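Local coordinates for protein putative glycosyl hydrolase (Bacteroides thetaiotaomicron VPI-5482, PDB 3K11) that is a putative glycosyl hydrolase of the family 88 type and probably hydrolyses glycosidic substrates, though its true substrate is not established, at residues L199-M204 against F236-M240; A212-R216 against L278-L282; F262-N268 against H314-D318. All blocks are in the same frame, centred on the assembly; numbering follows the deposited sequence. Where two conformers were deposited one is given.

Contact 1 (L199-M204 against F236-M240)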
loop_
_atom_site.group_PDB
_atom_site.type_symbol
_atom_site.label_atom_id
_atom_site.label_comp_id
_atom_site.label_asym_id
_atom_site.label_seq_id
_atom_site.Cartn_x
_atom_site.Cartn_y
_atom_site.Cartn_z
ATOM N N LEU A 199 8.543 21.767 14.268
ATOM C CA LEU A 199 7.349 21.335 14.928
ATOM C C LEU A 199 7.389 19.810 15.047
ATOM O O LEU A 199 7.666 19.138 14.080
ATOM C CB LEU A 199 6.101 21.767 14.192
ATOM C CG LEU A 199 5.814 23.260 14.023
ATOM C CD1 LEU A 199 4.460 23.471 13.270
ATOM C CD2 LEU A 199 5.856 24.002 15.415
ATOM N N TRP A 200 7.052 19.335 16.241
ATOM C CA TRP A 200 6.874 17.915 16.562
ATOM C C TRP A 200 5.410 17.651 16.745
ATOM O O TRP A 200 4.748 18.316 17.549
ATOM C CB TRP A 200 7.571 17.608 17.875
ATOM C CG TRP A 200 9.051 17.553 17.799
ATOM C CD1 TRP A 200 9.915 18.546 17.413
ATOM C CD2 TRP A 200 9.844 16.456 18.201
ATOM N NE1 TRP A 200 11.205 18.110 17.526
ATOM C CE2 TRP A 200 11.201 16.835 18.026
ATOM C CE3 TRP A 200 9.544 15.176 18.693
ATOM C CZ2 TRP A 200 12.269 15.986 18.354
ATOM C CZ3 TRP A 200 10.594 14.316 18.982
ATOM C CH2 TRP A 200 11.948 14.735 18.840
ATOM N N LEU A 201 4.894 16.657 16.042
ATOM C CA LEU A 201 3.483 16.291 16.185
ATOM C C LEU A 201 3.167 16.025 17.659
ATOM O O LEU A 201 2.075 16.362 18.147
ATOM C CB LEU A 201 3.178 15.065 15.318
ATOM C CG LEU A 201 1.736 14.668 15.190
ATOM C CD1 LEU A 201 0.881 15.832 14.646
ATOM C CD2 LEU A 201 1.623 13.385 14.297
ATOM N N ASP A 202 4.123 15.432 18.394
ATOM C CA ASP A 202 3.923 15.089 19.801
ATOM C C ASP A 202 3.510 16.304 20.602
ATOM O O ASP A 202 2.743 16.168 21.570
ATOM C CB ASP A 202 5.209 14.550 20.455
ATOM C CG ASP A 202 5.852 13.389 19.666
ATOM O OD1 ASP A 202 6.186 13.593 18.505
ATOM O OD2 ASP A 202 5.975 12.258 20.188
ATOM N N ASP A 203 3.937 17.497 20.184
ATOM C CA ASP A 203 3.713 18.697 21.023
ATOM C C ASP A 203 2.277 19.186 20.950
ATOM O O ASP A 203 1.878 19.967 21.767
ATOM C CB ASP A 203 4.660 19.817 20.687
ATOM C CG ASP A 203 6.067 19.598 21.230
ATOM O OD1 ASP A 203 6.217 18.855 22.232
ATOM O OD2 ASP A 203 6.992 20.232 20.700
HETATM N N MSE A 204 1.490 18.719 19.970
HETATM C CA MSE A 204 0.058 18.958 20.022
HETATM C C MSE A 204 -0.462 18.462 21.386
HETATM O O MSE A 204 -1.207 19.141 22.079
HETATM C CB MSE A 204 -0.669 18.264 18.879
HETATM C CG MSE A 204 -0.391 18.929 17.539
HETATM SE SE MSE A 204 -1.421 18.193 16.095
HETATM C CE MSE A 204 -3.075 19.082 16.481
ATOM N N PHE A 236 -0.735 24.063 14.202
ATOM C CA PHE A 236 -0.110 22.758 14.003
ATOM C C PHE A 236 -0.776 22.052 12.816
ATOM O O PHE A 236 -0.119 21.582 11.897
ATOM C CB PHE A 236 -0.264 21.827 15.227
ATOM C CG PHE A 236 0.803 21.979 16.284
ATOM C CD1 PHE A 236 1.995 21.322 16.170
ATOM C CD2 PHE A 236 0.577 22.704 17.438
ATOM C CE1 PHE A 236 2.980 21.424 17.151
ATOM C CE2 PHE A 236 1.585 22.814 18.423
ATOM C CZ PHE A 236 2.772 22.178 18.265
ATOM N N ALA A 237 -2.087 21.907 12.866
ATOM C CA ALA A 237 -2.764 21.071 11.840
ATOM C C ALA A 237 -2.584 21.602 10.423
ATOM O O ALA A 237 -2.427 20.805 9.525
ATOM C CB ALA A 237 -4.269 20.838 12.195
ATOM N N ASP A 238 -2.572 22.929 10.250
ATOM C CA ASP A 238 -2.353 23.560 8.927
ATOM C C ASP A 238 -1.136 22.976 8.260
ATOM O O ASP A 238 -1.163 22.551 7.088
ATOM C CB ASP A 238 -2.130 25.070 9.076
ATOM C CG ASP A 238 -1.936 25.778 7.733
ATOM O OD1 ASP A 238 -2.809 25.563 6.861
ATOM O OD2 ASP A 238 -0.908 26.489 7.562
ATOM N N ARG A 239 -0.074 22.903 9.037
ATOM C CA ARG A 239 1.226 22.456 8.532
ATOM C C ARG A 239 1.439 20.940 8.518
ATOM O O ARG A 239 2.085 20.431 7.625
ATOM C CB ARG A 239 2.310 23.053 9.395
ATOM C CG ARG A 239 2.314 24.572 9.306
ATOM C CD ARG A 239 3.254 25.079 10.295
ATOM N NE ARG A 239 3.564 26.508 10.226
ATOM C CZ ARG A 239 3.181 27.430 11.117
ATOM N NH1 ARG A 239 2.310 27.165 12.095
ATOM N NH2 ARG A 239 3.653 28.655 10.982
HETATM N N MSE A 240 0.894 20.253 9.508
HETATM C CA MSE A 240 1.237 18.853 9.752
HETATM C C MSE A 240 0.207 17.848 9.228
HETATM O O MSE A 240 0.583 16.682 8.945
HETATM C CB MSE A 240 1.590 18.691 11.254
HETATM C CG MSE A 240 2.758 19.605 11.693
HETATM SE SE MSE A 240 3.396 19.064 13.369
HETATM C CE MSE A 240 4.658 17.744 12.597
#
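Phe236 and Leu199 lose the most surface here, with Met240 next. Phe236 sits near the end of helix 222-240 and points its side chain at the turn that joins strand 198-200 to helix 202-217. Met204 CG lies over one face of its ring. It is 3.5 Å from Phe236 CG, and Met204 CG is 3.8 Å from the Phe236 ring centroid, a CH-pi contact. The selenium of this selenomethionine lies obliquely to the ring, 5.2 Å from the centroid, which makes a Met-aromatic pair. Trp200 O comes within 3.6 Å of Phe236 CE1, and Asp203 CB within 3.9 Å of Phe236 CZ.

Leu199 reaches across to the same helix. Its CD2 is 4.2 Å from Phe236 CE1, and its CD1 is 3.6 Å from Arg239 CD. Arg239 therefore contributes aliphatic surface, while its charge pairs with Asp186. Met240, also selenomethionine, packs against Leu199 and Leu201. Its SE is 3.9 Å from Leu199 CB, and its CE is 4.1 Å from Leu201 CB. Strand 247-253 borders the contact, hydrogen-bonding through its backbone to Leu199, Leu201 and Met240.

Asp203 N bonds to Trp200 O within its own turn, at 2.9 Å. With no hydrogen bond between them, the two segments meet through apolar and selenium-aromatic contacts, and backbone polar links run through strand 247-253.

Contact 2 (A212-R216 against L278-L282)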
loop_
_atom_site.group_PDB
_atom_site.type_symbol
_atom_site.label_atom_id
_atom_site.label_comp_id
_atom_site.label_asym_id
_atom_site.label_seq_id
_atom_site.Cartn_x
_atom_site.Cartn_y
_atom_site.Cartn_z
ATOM N N ALA A 212 -5.983 23.916 27.316
ATOM C CA ALA A 212 -7.425 23.682 27.397
ATOM C C ALA A 212 -7.915 23.515 28.857
ATOM O O ALA A 212 -8.914 24.124 29.269
ATOM C CB ALA A 212 -7.838 22.456 26.503
ATOM N N GLN A 213 -7.199 22.732 29.655
ATOM C CA GLN A 213 -7.592 22.548 31.050
ATOM C C GLN A 213 -7.412 23.797 31.883
ATOM O O GLN A 213 -8.231 24.072 32.775
ATOM C CB GLN A 213 -6.846 21.350 31.666
ATOM C CG GLN A 213 -7.392 19.991 31.172
ATOM C CD GLN A 213 -8.775 19.698 31.652
ATOM O OE1 GLN A 213 -9.161 20.094 32.743
ATOM N NE2 GLN A 213 -9.560 19.000 30.837
HETATM N N MSE A 214 -6.361 24.561 31.620
HETATM C CA MSE A 214 -6.164 25.818 32.349
HETATM C C MSE A 214 -7.315 26.774 32.113
HETATM O O MSE A 214 -7.599 27.601 32.994
HETATM C CB MSE A 214 -4.889 26.568 31.986
HETATM C CG MSE A 214 -3.684 26.287 32.739
HETATM SE SE MSE A 214 -3.723 26.229 34.638
HETATM C CE MSE A 214 -3.164 27.888 35.186
ATOM N N SER A 215 -7.991 26.684 30.956
ATOM C CA SER A 215 -9.174 27.522 30.745
ATOM C C SER A 215 -10.259 27.216 31.767
ATOM O O SER A 215 -11.077 28.072 32.058
ATOM C CB SER A 215 -9.736 27.382 29.318
ATOM O OG SER A 215 -10.566 26.249 29.190
ATOM N N ARG A 216 -10.271 25.997 32.303
ATOM C CA ARG A 216 -11.226 25.564 33.320
ATOM C C ARG A 216 -10.758 25.914 34.729
ATOM O O ARG A 216 -11.572 26.089 35.655
ATOM C CB ARG A 216 -11.429 24.038 33.262
ATOM C CG ARG A 216 -11.908 23.484 31.934
ATOM C CD ARG A 216 -12.010 21.973 31.969
ATOM N NE ARG A 216 -12.994 21.568 32.967
ATOM C CZ ARG A 216 -12.872 20.556 33.845
ATOM N NH1 ARG A 216 -11.785 19.762 33.923
ATOM N NH2 ARG A 216 -13.875 20.336 34.683
ATOM N N LEU A 278 -9.226 18.423 23.670
ATOM C CA LEU A 278 -9.720 19.762 23.330
ATOM C C LEU A 278 -11.224 19.774 23.155
ATOM O O LEU A 278 -11.907 20.632 23.699
ATOM C CB LEU A 278 -9.005 20.277 22.073
ATOM C CG LEU A 278 -9.351 21.672 21.572
ATOM C CD1 LEU A 278 -9.192 22.685 22.678
ATOM C CD2 LEU A 278 -8.503 22.041 20.323
ATOM N N LEU A 279 -11.750 18.794 22.425
ATOM C CA LEU A 279 -13.191 18.694 22.254
ATOM C C LEU A 279 -13.969 18.368 23.561
ATOM O O LEU A 279 -15.170 18.692 23.703
ATOM C CB LEU A 279 -13.526 17.754 21.093
ATOM C CG LEU A 279 -13.185 18.249 19.708
ATOM C CD1 LEU A 279 -13.221 17.093 18.765
ATOM C CD2 LEU A 279 -14.093 19.414 19.242
ATOM N N ASP A 280 -13.283 17.762 24.540
ATOM C CA ASP A 280 -13.869 17.591 25.865
ATOM C C ASP A 280 -14.075 18.920 26.560
ATOM O O ASP A 280 -14.916 19.035 27.433
ATOM C CB ASP A 280 -12.947 16.741 26.747
ATOM C CG ASP A 280 -13.022 15.240 26.434
ATOM O OD1 ASP A 280 -13.972 14.772 25.742
ATOM O OD2 ASP A 280 -12.115 14.505 26.940
ATOM N N VAL A 281 -13.287 19.931 26.212
ATOM C CA VAL A 281 -13.322 21.225 26.939
ATOM C C VAL A 281 -14.131 22.298 26.205
ATOM O O VAL A 281 -14.858 23.083 26.818
ATOM C CB VAL A 281 -11.893 21.721 27.176
ATOM C CG1 VAL A 281 -11.883 23.087 27.794
ATOM C CG2 VAL A 281 -11.099 20.741 28.087
ATOM N N LEU A 282 -14.004 22.367 24.882
ATOM C CA LEU A 282 -14.658 23.430 24.135
ATOM C C LEU A 282 -16.162 23.407 24.315
ATOM O O LEU A 282 -16.774 22.359 24.153
ATOM C CB LEU A 282 -14.429 23.314 22.615
ATOM C CG LEU A 282 -13.010 23.529 22.089
ATOM C CD1 LEU A 282 -12.997 23.403 20.566
ATOM C CD2 LEU A 282 -12.414 24.915 22.586
#
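Van der Waals contacts make this interface between helix 202-217 and the C-terminal part of helix 265-281. Ala212 and Leu278 mark the closest backbone approach, with their CA atoms 6.1 Å apart. The small side chain of Ala212 allows this. Its CB touches Leu278 CD1 at 4.1 Å and Val281 CG2 at 4.0 Å.

Val281 is the central residue. It packs as a knob into a hole formed by Ala212, Gln213, Ser215 and Arg216. Its methyls touch polar atoms as well as carbons. Val281 CG1 is 3.5 Å from Ala212 O and 4.2 Å from Arg216 CG, and Val281 CG2 is 3.6 Å from Gln213 NE2. This is helix-to-helix packing in what is probably a barrel of six helical hairpins, as in the (alpha/alpha)6 glycosidases related to this protein. Helix 148-160 borders the contact at Gln213 and Arg216, and helix 289-304 borders it at Leu278.

The polar bonds stay within residues 212-216. Ser215 OG donates to Ala212 O at 2.7 Å, so the hydroxyl is satisfied while Ser215 OG lies 3.7 Å from Val281 CG1. Arg216 NH1 donates to Gln213 OE1 at 2.9 Å, linking two polar side chains of the hole. No hydrogen bond crosses between the segments.

Contact 3 (F262-N268 against H314-D318)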
loop_
_atom_site.group_PDB
_atom_site.type_symbol
_atom_site.label_atom_id
_atom_site.label_comp_id
_atom_site.label_asym_id
_atom_site.label_seq_id
_atom_site.Cartn_x
_atom_site.Cartn_y
_atom_site.Cartn_z
ATOM N N PHE A 262 6.520 11.141 7.611
ATOM C CA PHE A 262 6.653 9.870 8.251
ATOM C C PHE A 262 5.498 9.827 9.252
ATOM O O PHE A 262 5.517 10.525 10.254
ATOM C CB PHE A 262 8.023 9.733 8.895
ATOM C CG PHE A 262 9.134 9.649 7.853
ATOM C CD1 PHE A 262 9.437 8.436 7.267
ATOM C CD2 PHE A 262 9.759 10.771 7.412
ATOM C CE1 PHE A 262 10.341 8.364 6.248
ATOM C CE2 PHE A 262 10.715 10.678 6.403
ATOM C CZ PHE A 262 10.979 9.477 5.839
ATOM N N CYS A 263 4.456 9.055 8.932
ATOM C CA CYS A 263 3.184 9.078 9.689
ATOM C C CYS A 263 3.283 8.113 10.860
ATOM O O CYS A 263 2.671 7.064 10.875
ATOM C CB CYS A 263 2.032 8.708 8.759
ATOM S SG CYS A 263 1.916 9.928 7.383
ATOM N N TRP A 264 4.146 8.463 11.797
ATOM C CA TRP A 264 4.446 7.615 12.937
ATOM C C TRP A 264 3.202 7.422 13.793
ATOM O O TRP A 264 2.510 8.386 14.148
ATOM C CB TRP A 264 5.613 8.210 13.740
ATOM C CG TRP A 264 6.013 7.418 14.924
ATOM C CD1 TRP A 264 6.183 6.076 14.978
ATOM C CD2 TRP A 264 6.269 7.916 16.240
ATOM N NE1 TRP A 264 6.552 5.703 16.229
ATOM C CE2 TRP A 264 6.601 6.809 17.040
ATOM C CE3 TRP A 264 6.313 9.183 16.791
ATOM C CZ2 TRP A 264 6.950 6.927 18.381
ATOM C CZ3 TRP A 264 6.615 9.301 18.144
ATOM C CH2 TRP A 264 6.932 8.170 18.912
ATOM N N ALA A 265 2.879 6.173 14.085
ATOM C CA ALA A 265 1.610 5.834 14.782
ATOM C C ALA A 265 1.435 6.440 16.138
ATOM O O ALA A 265 0.370 7.033 16.403
ATOM C CB ALA A 265 1.396 4.271 14.828
ATOM N N ARG A 266 2.442 6.388 17.016
ATOM C CA ARG A 266 2.193 6.951 18.338
ATOM C C ARG A 266 1.908 8.446 18.267
ATOM O O ARG A 266 0.957 8.893 18.869
ATOM C CB ARG A 266 3.310 6.666 19.320
ATOM C CG ARG A 266 3.014 7.342 20.671
ATOM C CD ARG A 266 3.703 6.734 21.861
ATOM N NE ARG A 266 5.145 6.873 21.815
ATOM C CZ ARG A 266 6.007 5.866 21.906
ATOM N NH1 ARG A 266 5.614 4.610 22.047
ATOM N NH2 ARG A 266 7.313 6.150 21.906
ATOM N N ALA A 267 2.678 9.207 17.506
ATOM C CA ALA A 267 2.464 10.657 17.434
ATOM C C ALA A 267 1.136 10.941 16.747
ATOM O O ALA A 267 0.465 11.908 17.079
ATOM C CB ALA A 267 3.644 11.373 16.725
ATOM N N ASN A 268 0.721 10.100 15.789
ATOM C CA ASN A 268 -0.614 10.246 15.235
ATOM C C ASN A 268 -1.650 9.985 16.299
ATOM O O ASN A 268 -2.653 10.698 16.384
ATOM C CB ASN A 268 -0.811 9.341 14.011
ATOM C CG ASN A 268 -0.498 10.085 12.727
ATOM O OD1 ASN A 268 -1.418 10.663 12.107
ATOM N ND2 ASN A 268 0.810 10.176 12.368
ATOM N N HIS A 314 0.119 -0.074 12.299
ATOM C CA HIS A 314 1.522 -0.144 11.948
ATOM C C HIS A 314 2.306 1.100 12.428
ATOM O O HIS A 314 1.808 2.247 12.345
ATOM C CB HIS A 314 1.676 -0.280 10.445
ATOM C CG HIS A 314 1.141 -1.552 9.879
ATOM N ND1 HIS A 314 1.901 -2.706 9.787
ATOM C CD2 HIS A 314 -0.076 -1.854 9.356
ATOM C CE1 HIS A 314 1.164 -3.659 9.229
ATOM N NE2 HIS A 314 -0.040 -3.178 8.968
ATOM N N GLN A 315 3.561 0.853 12.833
ATOM C CA GLN A 315 4.527 1.865 13.345
ATOM C C GLN A 315 4.582 3.105 12.453
ATOM O O GLN A 315 4.575 4.226 12.935
ATOM C CB GLN A 315 5.897 1.210 13.444
ATOM C CG GLN A 315 7.080 2.090 13.659
ATOM C CD GLN A 315 7.230 2.612 15.024
ATOM O OE1 GLN A 315 6.275 2.656 15.813
ATOM N NE2 GLN A 315 8.449 3.049 15.336
ATOM N N LEU A 316 4.677 2.882 11.138
ATOM C CA LEU A 316 4.382 3.944 10.143
ATOM C C LEU A 316 3.031 3.528 9.576
ATOM O O LEU A 316 2.900 2.457 8.968
ATOM C CB LEU A 316 5.427 4.041 9.041
ATOM C CG LEU A 316 6.784 4.643 9.506
ATOM C CD1 LEU A 316 7.803 4.749 8.334
ATOM C CD2 LEU A 316 6.610 6.001 10.233
ATOM N N LEU A 317 2.023 4.374 9.762
ATOM C CA LEU A 317 0.631 3.946 9.588
ATOM C C LEU A 317 0.314 3.455 8.211
ATOM O O LEU A 317 -0.471 2.475 8.031
ATOM C CB LEU A 317 -0.311 5.057 9.943
ATOM C CG LEU A 317 -0.466 5.420 11.421
ATOM C CD1 LEU A 317 -1.192 6.782 11.544
ATOM C CD2 LEU A 317 -1.201 4.304 12.219
ATOM N N ASP A 318 0.953 4.122 7.231
ATOM C CA ASP A 318 0.704 3.875 5.817
ATOM C C ASP A 318 1.755 2.992 5.181
ATOM O O ASP A 318 1.876 2.950 3.945
ATOM C CB ASP A 318 0.573 5.197 5.044
ATOM C CG ASP A 318 1.787 6.096 5.178
ATOM O OD1 ASP A 318 2.601 5.871 6.110
ATOM O OD2 ASP A 318 1.902 7.044 4.355
HETATM O O HOH W 1 4.745 7.137 6.895
HETATM O O HOH W 2 3.994 3.907 17.120
#
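Two strong backbone hydrogen bonds join these segments. Ala265 N donates to Gln315 O at 2.8 Å, and Leu317 N donates to Cys263 O at 3.0 Å. They flank a single beta bridge between Trp264 and Leu316, whose CA atoms are 4.6 Å apart. A weak bond runs from Trp264 NE1 to Gln315 OE1 at 3.1 Å. Gln315 NE2 hydrogen-bonds to Tyr387 O. Water 1 links Cys263 N to Asp318 OD1, and water 2 links Gln315 OE1 to Arg266 N, the latter weakly. Asp318 also forms a salt bridge with Lys245.

Packing surrounds this polar centre. Leu317 CD2 meets Ala265 CB at 3.7 Å, and Leu317 CD1 meets Asn268 CB at 3.6 Å. Leu316 CD1 lies at the edge of the Phe262 ring, 4.2 Å from Phe262 CD1.

Cys263 centres an inverse gamma turn, and Trp264 is the N-cap residue of helix 265-281. The arrangement is an isolated beta bridge between two loops, placed right at a helix start.

In the fold
Contact 2 shares helix 202-217 with contact 1 and helix 265-281 with contact 3. The centres of contacts 1 and 2 are 18 Å apart. Contacts 2 and 3 sit at opposite ends of their shared helix, with centres 26 Å apart. Contacts 1 and 3 touch directly, with centres 14 Å apart. Leu201 CD2 is 3.4 Å from Ala267 O, and Asp202 OD2 is 3.7 Å from Trp264 CZ3. Separate 1,2-ethanediol molecules, probably from crystallisation, lie about 4 Å from the side chain of Trp200 in contact 1 and about 4 Å from that of His314 in contact 3. Such molecules may mark pockets.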